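Local coordinates for FYVE, RhoGEF and PH domain-containing protein 5 (Homo sapiens, PDB 3MPX), which activates the Rho-family GTPase CDC42 by exchanging its bound GDP for GTP, the work of the DH domain in which these contacts lie, at residues A[21-26]-A[181-186]; A[51-56]-A[71-76]; A[57-62]-A[139-144]. One frame throughout, in Å; residues are numbered along the deposited sequence.

Contact 1: residues A[21-26]-A[181-186]; sequences SRALVI and TDYLNN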
loop_
_atom_site.group_PDB
_atom_site.type_symbol
_atom_site.label_atom_id
_atom_site.label_comp_id
_atom_site.label_asym_id
_atom_site.label_seq_id
_atom_site.Cartn_x
_atom_site.Cartn_y
_atom_site.Cartn_z
ATOM N N SER A 21 20.784 15.629 4.642
ATOM C CA SER A 21 20.739 14.563 5.659
ATOM C C SER A 21 19.376 13.898 5.486
ATOM O O SER A 21 19.253 12.672 5.499
ATOM C CB SER A 21 20.836 15.146 7.076
ATOM O OG SER A 21 22.131 15.590 7.457
ATOM N N ARG A 22 18.361 14.731 5.282
ATOM C CA ARG A 22 16.984 14.340 5.070
ATOM C C ARG A 22 16.855 13.410 3.864
ATOM O O ARG A 22 16.227 12.359 3.999
ATOM C CB ARG A 22 16.099 15.580 4.954
ATOM C CG ARG A 22 15.443 15.942 6.279
ATOM C CD ARG A 22 14.755 17.286 6.256
ATOM N NE ARG A 22 15.731 18.371 6.140
ATOM C CZ ARG A 22 15.418 19.647 5.943
ATOM N NH1 ARG A 22 14.149 20.016 5.834
ATOM N NH2 ARG A 22 16.374 20.561 5.836
ATOM N N ALA A 23 17.527 13.735 2.735
ATOM C CA ALA A 23 17.515 12.888 1.535
ATOM C C ALA A 23 18.381 11.638 1.749
ATOM O O ALA A 23 18.077 10.575 1.206
ATOM C CB ALA A 23 17.999 13.675 0.331
ATOM N N LEU A 24 19.442 11.756 2.578
ATOM C CA LEU A 24 20.313 10.629 2.895
ATOM C C LEU A 24 19.533 9.553 3.671
ATOM O O LEU A 24 19.624 8.376 3.311
ATOM C CB LEU A 24 21.585 11.077 3.650
ATOM C CG LEU A 24 22.524 9.971 4.201
ATOM C CD1 LEU A 24 22.950 8.956 3.115
ATOM C CD2 LEU A 24 23.732 10.580 4.856
ATOM N N VAL A 25 18.749 9.953 4.687
ATOM C CA VAL A 25 17.958 9.031 5.501
ATOM C C VAL A 25 16.846 8.343 4.652
ATOM O O VAL A 25 16.486 7.191 4.932
ATOM C CB VAL A 25 17.406 9.780 6.745
ATOM C CG1 VAL A 25 16.108 9.175 7.269
ATOM C CG2 VAL A 25 18.447 9.840 7.843
ATOM N N ILE A 26 16.306 9.045 3.635
ATOM C CA ILE A 26 15.259 8.495 2.772
ATOM C C ILE A 26 15.848 7.386 1.844
ATOM O O ILE A 26 15.197 6.357 1.654
ATOM C CB ILE A 26 14.501 9.616 2.011
ATOM C CG1 ILE A 26 13.707 10.485 3.015
ATOM C CG2 ILE A 26 13.564 9.037 0.927
ATOM C CD1 ILE A 26 13.375 11.866 2.551
ATOM N N THR A 181 8.787 10.956 -3.511
ATOM C CA THR A 181 8.202 12.284 -3.306
ATOM C C THR A 181 8.835 12.923 -2.053
ATOM O O THR A 181 9.096 14.119 -2.069
ATOM C CB THR A 181 6.690 12.193 -3.283
ATOM O OG1 THR A 181 6.293 11.699 -4.565
ATOM C CG2 THR A 181 6.025 13.532 -2.987
ATOM N N ASP A 182 9.145 12.136 -1.006
ATOM C CA ASP A 182 9.815 12.691 0.167
ATOM C C ASP A 182 11.287 12.987 -0.158
ATOM O O ASP A 182 11.876 13.911 0.399
ATOM C CB ASP A 182 9.663 11.777 1.381
ATOM C CG ASP A 182 8.421 12.116 2.180
ATOM O OD1 ASP A 182 8.561 12.708 3.277
ATOM O OD2 ASP A 182 7.300 11.843 1.684
ATOM N N TYR A 183 11.856 12.228 -1.099
ATOM C CA TYR A 183 13.221 12.390 -1.567
ATOM C C TYR A 183 13.356 13.664 -2.399
ATOM O O TYR A 183 14.324 14.396 -2.225
ATOM C CB TYR A 183 13.619 11.163 -2.385
ATOM C CG TYR A 183 15.035 11.188 -2.903
ATOM C CD1 TYR A 183 16.118 11.014 -2.041
ATOM C CD2 TYR A 183 15.297 11.302 -4.265
ATOM C CE1 TYR A 183 17.427 10.977 -2.520
ATOM C CE2 TYR A 183 16.606 11.270 -4.757
ATOM C CZ TYR A 183 17.667 11.118 -3.880
ATOM O OH TYR A 183 18.949 11.099 -4.363
ATOM N N LEU A 184 12.370 13.935 -3.273
ATOM C CA LEU A 184 12.344 15.098 -4.170
ATOM C C LEU A 184 12.246 16.413 -3.387
ATOM O O LEU A 184 12.909 17.390 -3.767
ATOM C CB LEU A 184 11.173 14.950 -5.181
ATOM C CG LEU A 184 10.957 16.034 -6.284
ATOM C CD1 LEU A 184 11.723 15.719 -7.554
ATOM C CD2 LEU A 184 9.476 16.202 -6.584
ATOM N N ASN A 185 11.435 16.434 -2.293
ATOM C CA ASN A 185 11.224 17.618 -1.440
ATOM C C ASN A 185 12.496 18.081 -0.723
ATOM O O ASN A 185 12.553 19.221 -0.261
ATOM C CB ASN A 185 10.117 17.393 -0.417
ATOM C CG ASN A 185 8.780 17.091 -1.003
ATOM O OD1 ASN A 185 8.474 17.426 -2.147
ATOM N ND2 ASN A 185 7.966 16.401 -0.229
ATOM N N ASN A 186 13.502 17.210 -0.639
ATOM C CA ASN A 186 14.768 17.539 -0.012
ATOM C C ASN A 186 15.881 17.747 -1.033
ATOM O O ASN A 186 17.013 18.032 -0.641
ATOM C CB ASN A 186 15.141 16.481 0.992
ATOM C CG ASN A 186 14.178 16.423 2.123
ATOM O OD1 ASN A 186 14.115 17.313 2.977
ATOM N ND2 ASN A 186 13.427 15.357 2.164
#
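The ring of Tyr183 meets the start of helix 21-59 at its edge. The carbonyl oxygen of Ala23 lies in the ring plane, 3.8 Å from Tyr183 CE1. The methyl CB of Ala23 is 4.0 Å from the same CE1. CG of Tyr183 is anti to the backbone N (chi1 -178°), which brings this ring edge alongside Ala23.

Two other flat groups meet at an angle. The Asn186 amide and the Arg22 guanidinium have planes 63° apart, and their side chains meet nearly perpendicular. Asn186 OD1 comes to the guanidinium obliquely, and it is nearer to the aliphatic part of that chain: OD1 is 3.3 Å from Arg22 CB. The other amide atom, ND2, turns back to its own segment. It makes a weak hydrogen bond to the carbonyl oxygen of Asp182 (2.8 Å, 123°).

Ile26 fills the middle with both branches. CG2 rests 3.9 Å from Tyr183 CB. The other branch carries CD1 to the weakly bonded amide, 3.5 Å from Asn186 ND2. CD1 also lies 3.9 Å from Asp182 CB. Ala23 completes the patch, with its CB 4.1 Å from Asn186 CB.

The contact joins the first helix of the DH helical bundle to the end region of helix 162-184. Trp100 and Val106 also pack on Tyr183. The polar ends look to other partners: Tyr183 OH is hydrogen-bonded to Glu193, and Asp182 OD2 to His229. No hydrogen bond crosses between the two segments. Their cohesion therefore rests on methyl groups, the edge of one ring and the aliphatic stem of an arginine, while Asn186 lays its amide against the Arg22 stem and Ile26, its ND2 making only a weak bond within its own segment.

Contact 2: residues A[51-56]-A[71-76]; sequences AVMRAL and ELRQGL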
loop_
_atom_site.group_PDB
_atom_site.type_symbol
_atom_site.label_atom_id
_atom_site.label_comp_id
_atom_site.label_asym_id
_atom_site.label_seq_id
_atom_site.Cartn_x
_atom_site.Cartn_y
_atom_site.Cartn_z
ATOM N N ALA A 51 6.160 -23.999 -5.650
ATOM C CA ALA A 51 5.196 -25.018 -5.218
ATOM C C ALA A 51 4.004 -25.152 -6.174
ATOM O O ALA A 51 3.507 -26.263 -6.380
ATOM C CB ALA A 51 4.716 -24.723 -3.809
ATOM N N VAL A 52 3.559 -24.029 -6.762
ATOM C CA VAL A 52 2.443 -24.027 -7.708
ATOM C C VAL A 52 2.925 -24.576 -9.067
ATOM O O VAL A 52 2.221 -25.397 -9.662
ATOM C CB VAL A 52 1.739 -22.658 -7.800
ATOM C CG1 VAL A 52 0.507 -22.735 -8.686
ATOM C CG2 VAL A 52 1.350 -22.159 -6.407
HETATM N N MSE A 53 4.149 -24.198 -9.513
HETATM C CA MSE A 53 4.729 -24.730 -10.754
HETATM C C MSE A 53 4.839 -26.264 -10.644
HETATM O O MSE A 53 4.353 -26.970 -11.533
HETATM C CB MSE A 53 6.083 -24.088 -11.088
HETATM C CG MSE A 53 5.976 -22.627 -11.541
HETATM SE SE MSE A 53 4.635 -22.240 -12.948
HETATM C CE MSE A 53 5.727 -22.751 -14.509
ATOM N N ARG A 54 5.370 -26.765 -9.497
ATOM C CA ARG A 54 5.495 -28.193 -9.185
ATOM C C ARG A 54 4.127 -28.878 -9.278
ATOM O O ARG A 54 4.010 -29.894 -9.967
ATOM C CB ARG A 54 6.119 -28.422 -7.789
ATOM C CG ARG A 54 7.635 -28.388 -7.764
ATOM C CD ARG A 54 8.180 -28.686 -6.379
ATOM N NE ARG A 54 8.399 -27.466 -5.599
ATOM C CZ ARG A 54 8.002 -27.288 -4.341
ATOM N NH1 ARG A 54 8.252 -26.144 -3.716
ATOM N NH2 ARG A 54 7.347 -28.253 -3.697
ATOM N N ALA A 55 3.088 -28.293 -8.650
ATOM C CA ALA A 55 1.731 -28.845 -8.702
ATOM C C ALA A 55 1.195 -28.868 -10.135
ATOM O O ALA A 55 0.859 -29.946 -10.617
ATOM C CB ALA A 55 0.793 -28.057 -7.794
ATOM N N LEU A 56 1.147 -27.695 -10.826
ATOM C CA LEU A 56 0.636 -27.548 -12.200
ATOM C C LEU A 56 1.320 -28.516 -13.177
ATOM O O LEU A 56 0.621 -29.115 -13.995
ATOM C CB LEU A 56 0.702 -26.086 -12.702
ATOM C CG LEU A 56 -0.182 -25.033 -11.989
ATOM C CD1 LEU A 56 0.072 -23.637 -12.542
ATOM C CD2 LEU A 56 -1.656 -25.366 -12.087
ATOM N N GLU A 71 -3.225 -20.011 -18.034
ATOM C CA GLU A 71 -3.423 -18.657 -17.553
ATOM C C GLU A 71 -2.729 -18.509 -16.208
ATOM O O GLU A 71 -1.982 -17.546 -16.038
ATOM C CB GLU A 71 -4.909 -18.306 -17.514
ATOM C CG GLU A 71 -5.453 -17.935 -18.894
ATOM C CD GLU A 71 -6.923 -17.580 -19.041
ATOM O OE1 GLU A 71 -7.585 -17.248 -18.029
ATOM O OE2 GLU A 71 -7.405 -17.610 -20.197
ATOM N N LEU A 72 -2.844 -19.519 -15.303
ATOM C CA LEU A 72 -2.102 -19.508 -14.033
ATOM C C LEU A 72 -0.583 -19.406 -14.282
ATOM O O LEU A 72 0.088 -18.557 -13.689
ATOM C CB LEU A 72 -2.388 -20.763 -13.225
ATOM C CG LEU A 72 -3.588 -20.701 -12.326
ATOM C CD1 LEU A 72 -4.131 -22.097 -12.063
ATOM C CD2 LEU A 72 -3.278 -19.937 -11.043
ATOM N N ARG A 73 -0.065 -20.237 -15.206
ATOM C CA ARG A 73 1.341 -20.256 -15.589
ATOM C C ARG A 73 1.853 -18.898 -16.128
ATOM O O ARG A 73 3.001 -18.529 -15.840
ATOM C CB ARG A 73 1.576 -21.358 -16.631
ATOM C CG ARG A 73 1.756 -22.724 -16.023
ATOM C CD ARG A 73 2.469 -23.634 -16.977
ATOM N NE ARG A 73 2.759 -24.938 -16.378
ATOM C CZ ARG A 73 2.006 -26.016 -16.544
ATOM N NH1 ARG A 73 0.889 -25.950 -17.263
ATOM N NH2 ARG A 73 2.354 -27.165 -15.986
ATOM N N GLN A 74 1.008 -18.168 -16.904
ATOM C CA GLN A 74 1.373 -16.875 -17.503
ATOM C C GLN A 74 1.513 -15.794 -16.425
ATOM O O GLN A 74 2.568 -15.190 -16.327
ATOM C CB GLN A 74 0.383 -16.477 -18.628
ATOM C CG GLN A 74 0.921 -15.518 -19.709
ATOM C CD GLN A 74 2.375 -15.683 -20.133
ATOM O OE1 GLN A 74 3.214 -14.815 -19.886
ATOM N NE2 GLN A 74 2.719 -16.785 -20.787
ATOM N N GLY A 75 0.487 -15.639 -15.584
ATOM C CA GLY A 75 0.454 -14.709 -14.459
ATOM C C GLY A 75 1.535 -15.007 -13.445
ATOM O O GLY A 75 2.146 -14.087 -12.905
ATOM N N LEU A 76 1.825 -16.292 -13.216
ATOM C CA LEU A 76 2.883 -16.714 -12.282
ATOM C C LEU A 76 4.281 -16.517 -12.843
ATOM O O LEU A 76 5.214 -16.479 -12.061
ATOM C CB LEU A 76 2.708 -18.185 -11.852
ATOM C CG LEU A 76 1.662 -18.431 -10.767
ATOM C CD1 LEU A 76 1.060 -19.785 -10.894
ATOM C CD2 LEU A 76 2.250 -18.268 -9.413
#
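Leu56 lays its CB over one face of the Arg73 guanidinium, 3.8 Å above the plane and displaced from the centre of the group. Leu56 and Arg73 lie alongside each other but point opposite ways. The selenomethionine Met53 comes from another side: its CE sits at the guanidinium edge, 4.1 Å from Arg73 NE. A straight run through CD (chi3 175°) carries the guanidinium across to the CB of Leu56.

Three acids hold that head. Its NH2 forms salt bridges with Asp57 and Asp60, and its NH1 forms one with Glu70. With an alanine in place of Arg73, Asp57, Asp60 and Glu70 would probably lose their shared cation and the CB of Leu56 the guanidinium lying over it.

The rest is apolar. Leu56 CD1 reaches Leu72 CB at 3.8 Å and lies 4.3 Å from Leu76 CD1. Val52 points CG1 at the same leucine, 3.7 Å from Leu76 CD1, and the two side chains run roughly perpendicular.

The segments run nearly antiparallel, at 156°, with axes 11.0 Å apart. This is packing of the first two long helices of the DH bundle. Helix 142-152 covers one flank, where Leu144 touches Val52 and Leu56. Helix 117-138 lies against helix 66-98, with Leu134 on Leu72.

Contact 3: residues A[57-62]-A[139-144]; sequences DDMDHE and LHSPRL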
loop_
_atom_site.group_PDB
_atom_site.type_symbol
_atom_site.label_atom_id
_atom_site.label_comp_id
_atom_site.label_asym_id
_atom_site.label_seq_id
_atom_site.Cartn_x
_atom_site.Cartn_y
_atom_site.Cartn_z
ATOM N N ASP A 57 2.657 -28.744 -13.026
ATOM C CA ASP A 57 3.433 -29.722 -13.814
ATOM C C ASP A 57 2.875 -31.144 -13.638
ATOM O O ASP A 57 2.853 -31.902 -14.618
ATOM C CB ASP A 57 4.929 -29.710 -13.449
ATOM C CG ASP A 57 5.743 -28.503 -13.911
ATOM O OD1 ASP A 57 5.315 -27.817 -14.876
ATOM O OD2 ASP A 57 6.821 -28.253 -13.319
ATOM N N ASP A 58 2.391 -31.493 -12.404
ATOM C CA ASP A 58 1.784 -32.801 -12.105
ATOM C C ASP A 58 0.396 -32.907 -12.744
ATOM O O ASP A 58 -0.002 -33.979 -13.220
ATOM C CB ASP A 58 1.651 -33.019 -10.590
ATOM C CG ASP A 58 2.920 -33.239 -9.789
ATOM O OD1 ASP A 58 3.938 -33.629 -10.384
ATOM O OD2 ASP A 58 2.870 -33.086 -8.548
HETATM N N MSE A 59 -0.346 -31.788 -12.728
HETATM C CA MSE A 59 -1.714 -31.698 -13.244
HETATM C C MSE A 59 -1.782 -31.780 -14.744
HETATM O O MSE A 59 -2.862 -32.027 -15.285
HETATM C CB MSE A 59 -2.406 -30.434 -12.766
HETATM C CG MSE A 59 -2.652 -30.413 -11.284
HETATM SE SE MSE A 59 -3.179 -28.622 -10.770
HETATM C CE MSE A 59 -1.959 -28.401 -9.514
ATOM N N ASP A 60 -0.642 -31.603 -15.429
ATOM C CA ASP A 60 -0.603 -31.742 -16.880
ATOM C C ASP A 60 -1.069 -33.152 -17.283
ATOM O O ASP A 60 -1.840 -33.283 -18.233
ATOM C CB ASP A 60 0.801 -31.443 -17.410
ATOM C CG ASP A 60 1.166 -29.968 -17.390
ATOM O OD1 ASP A 60 0.324 -29.138 -17.808
ATOM O OD2 ASP A 60 2.316 -29.648 -17.014
ATOM N N HIS A 61 -0.689 -34.176 -16.477
ATOM C CA HIS A 61 -1.007 -35.603 -16.629
ATOM C C HIS A 61 -2.341 -36.051 -15.976
ATOM O O HIS A 61 -2.671 -37.234 -16.077
ATOM C CB HIS A 61 0.139 -36.460 -16.067
ATOM C CG HIS A 61 1.496 -35.974 -16.449
ATOM N ND1 HIS A 61 2.370 -35.467 -15.503
ATOM C CD2 HIS A 61 2.068 -35.881 -17.672
ATOM C CE1 HIS A 61 3.450 -35.102 -16.173
ATOM N NE2 HIS A 61 3.313 -35.334 -17.482
ATOM N N GLU A 62 -3.114 -35.138 -15.339
ATOM C CA GLU A 62 -4.413 -35.458 -14.702
ATOM C C GLU A 62 -5.276 -36.416 -15.543
ATOM O O GLU A 62 -5.225 -36.370 -16.771
ATOM C CB GLU A 62 -5.226 -34.183 -14.406
ATOM C CG GLU A 62 -4.909 -33.522 -13.074
ATOM C CD GLU A 62 -5.734 -32.300 -12.699
ATOM O OE1 GLU A 62 -5.694 -31.913 -11.505
ATOM O OE2 GLU A 62 -6.429 -31.738 -13.580
ATOM N N LEU A 139 -10.653 -25.405 -5.160
ATOM C CA LEU A 139 -11.905 -26.023 -4.723
ATOM C C LEU A 139 -12.178 -27.411 -5.346
ATOM O O LEU A 139 -13.103 -28.096 -4.901
ATOM C CB LEU A 139 -13.115 -25.105 -5.033
ATOM C CG LEU A 139 -13.116 -23.638 -4.559
ATOM C CD1 LEU A 139 -14.290 -22.908 -5.159
ATOM C CD2 LEU A 139 -13.171 -23.511 -3.044
ATOM N N HIS A 140 -11.430 -27.803 -6.392
ATOM C CA HIS A 140 -11.633 -29.081 -7.073
ATOM C C HIS A 140 -10.319 -29.635 -7.628
ATOM O O HIS A 140 -10.315 -30.389 -8.605
ATOM C CB HIS A 140 -12.709 -28.950 -8.171
ATOM C CG HIS A 140 -12.402 -27.928 -9.215
ATOM N ND1 HIS A 140 -11.380 -28.119 -10.143
ATOM C CD2 HIS A 140 -13.017 -26.754 -9.476
ATOM C CE1 HIS A 140 -11.395 -27.048 -10.920
ATOM N NE2 HIS A 140 -12.365 -26.199 -10.564
ATOM N N SER A 141 -9.208 -29.258 -6.989
ATOM C CA SER A 141 -7.862 -29.681 -7.344
ATOM C C SER A 141 -7.038 -29.949 -6.077
ATOM O O SER A 141 -6.296 -29.068 -5.633
ATOM C CB SER A 141 -7.184 -28.646 -8.241
ATOM O OG SER A 141 -5.806 -28.921 -8.431
ATOM N N PRO A 142 -7.130 -31.172 -5.505
ATOM C CA PRO A 142 -6.335 -31.495 -4.308
ATOM C C PRO A 142 -4.857 -31.088 -4.408
ATOM O O PRO A 142 -4.359 -30.479 -3.480
ATOM C CB PRO A 142 -6.517 -33.012 -4.174
ATOM C CG PRO A 142 -7.865 -33.272 -4.748
ATOM C CD PRO A 142 -7.971 -32.322 -5.909
ATOM N N ARG A 143 -4.190 -31.357 -5.541
ATOM C CA ARG A 143 -2.787 -30.997 -5.807
ATOM C C ARG A 143 -2.550 -29.462 -5.742
ATOM O O ARG A 143 -1.578 -29.024 -5.117
ATOM C CB ARG A 143 -2.355 -31.562 -7.178
ATOM C CG ARG A 143 -0.870 -31.462 -7.501
ATOM C CD ARG A 143 -0.013 -32.410 -6.677
ATOM N NE ARG A 143 1.360 -31.930 -6.533
ATOM C CZ ARG A 143 1.724 -30.932 -5.730
ATOM N NH1 ARG A 143 0.817 -30.272 -5.025
ATOM N NH2 ARG A 143 2.994 -30.556 -5.664
ATOM N N LEU A 144 -3.411 -28.657 -6.403
ATOM C CA LEU A 144 -3.262 -27.210 -6.352
ATOM C C LEU A 144 -3.613 -26.710 -4.936
ATOM O O LEU A 144 -2.902 -25.842 -4.405
ATOM C CB LEU A 144 -4.104 -26.501 -7.426
ATOM C CG LEU A 144 -3.786 -25.006 -7.650
ATOM C CD1 LEU A 144 -2.517 -24.822 -8.424
ATOM C CD2 LEU A 144 -4.918 -24.307 -8.374
#
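Asp58 and Arg143 form a salt bridge across the end of the DH helical bundle. Arg143 NE donates to Asp58 OD2 at 2.8 Å, with a fairly straight N-H...O angle of 157°. The oxygen uses its anti lone pair, the one away from OD1. It lies in the guanidinium plane, at the edge. The carboxylate and guanidinium planes are 48° apart, and one N-H...O bond, from NE, carries the bridge. Arg143 bends at chi2 (71°), which carries NE round to Asp58. Both groups are near the surface, where solvent would probably weaken their attraction.

The second polar feature is an N-cap. Ser141 stands just before helix 142-152, and its OG accepts from the backbone N of Leu144 at 3.1 Å. This gives one of the first N-H groups of the helix a partner. Over on the other segment, a type I turn spans Met59 to Glu62. The backbone bond from Glu62 N to Met59 O closes it.

Between these features lies the selenomethionine Met59, which is buried. Its side chain lies square across Leu144. Met59 CE packs 3.5 Å from Leu144 CB and 3.8 Å from Leu144 CD1. It also touches the stem of Arg143, with Met59 CE 3.8 Å from Arg143 CG. The arginine stem thus packs on the methyl while its NE binds Asp58.

Leu144 continues inward to Leu134 and Cys138 of helix 117-138. Asp60, on the turn, forms a salt bridge through OD1 with Arg69. Beside the cap, Met59 SE lies 3.5 Å from Ser141 OG.

In the fold
All three contacts use helix 21-59, the long first helix of the DH domain. Contact 1 is at its start; contacts 2 and 3 are at its far end. The centres of contacts 1 and 2 are 40 Å apart, and those of contacts 1 and 3 are 49 Å apart. Contacts 2 and 3 adjoin, with centres 11 Å apart. Arg73 NH2 of contact 2 bridges to Asp60 OD2 of contact 3 at 2.7 Å, and Val52 CG1 packs on Leu144 CD1 at 3.7 Å. In DH domains the first helix and the helix corresponding to 162-184 help form the GTPase-binding face, so contact 1 probably joins two elements of that surface.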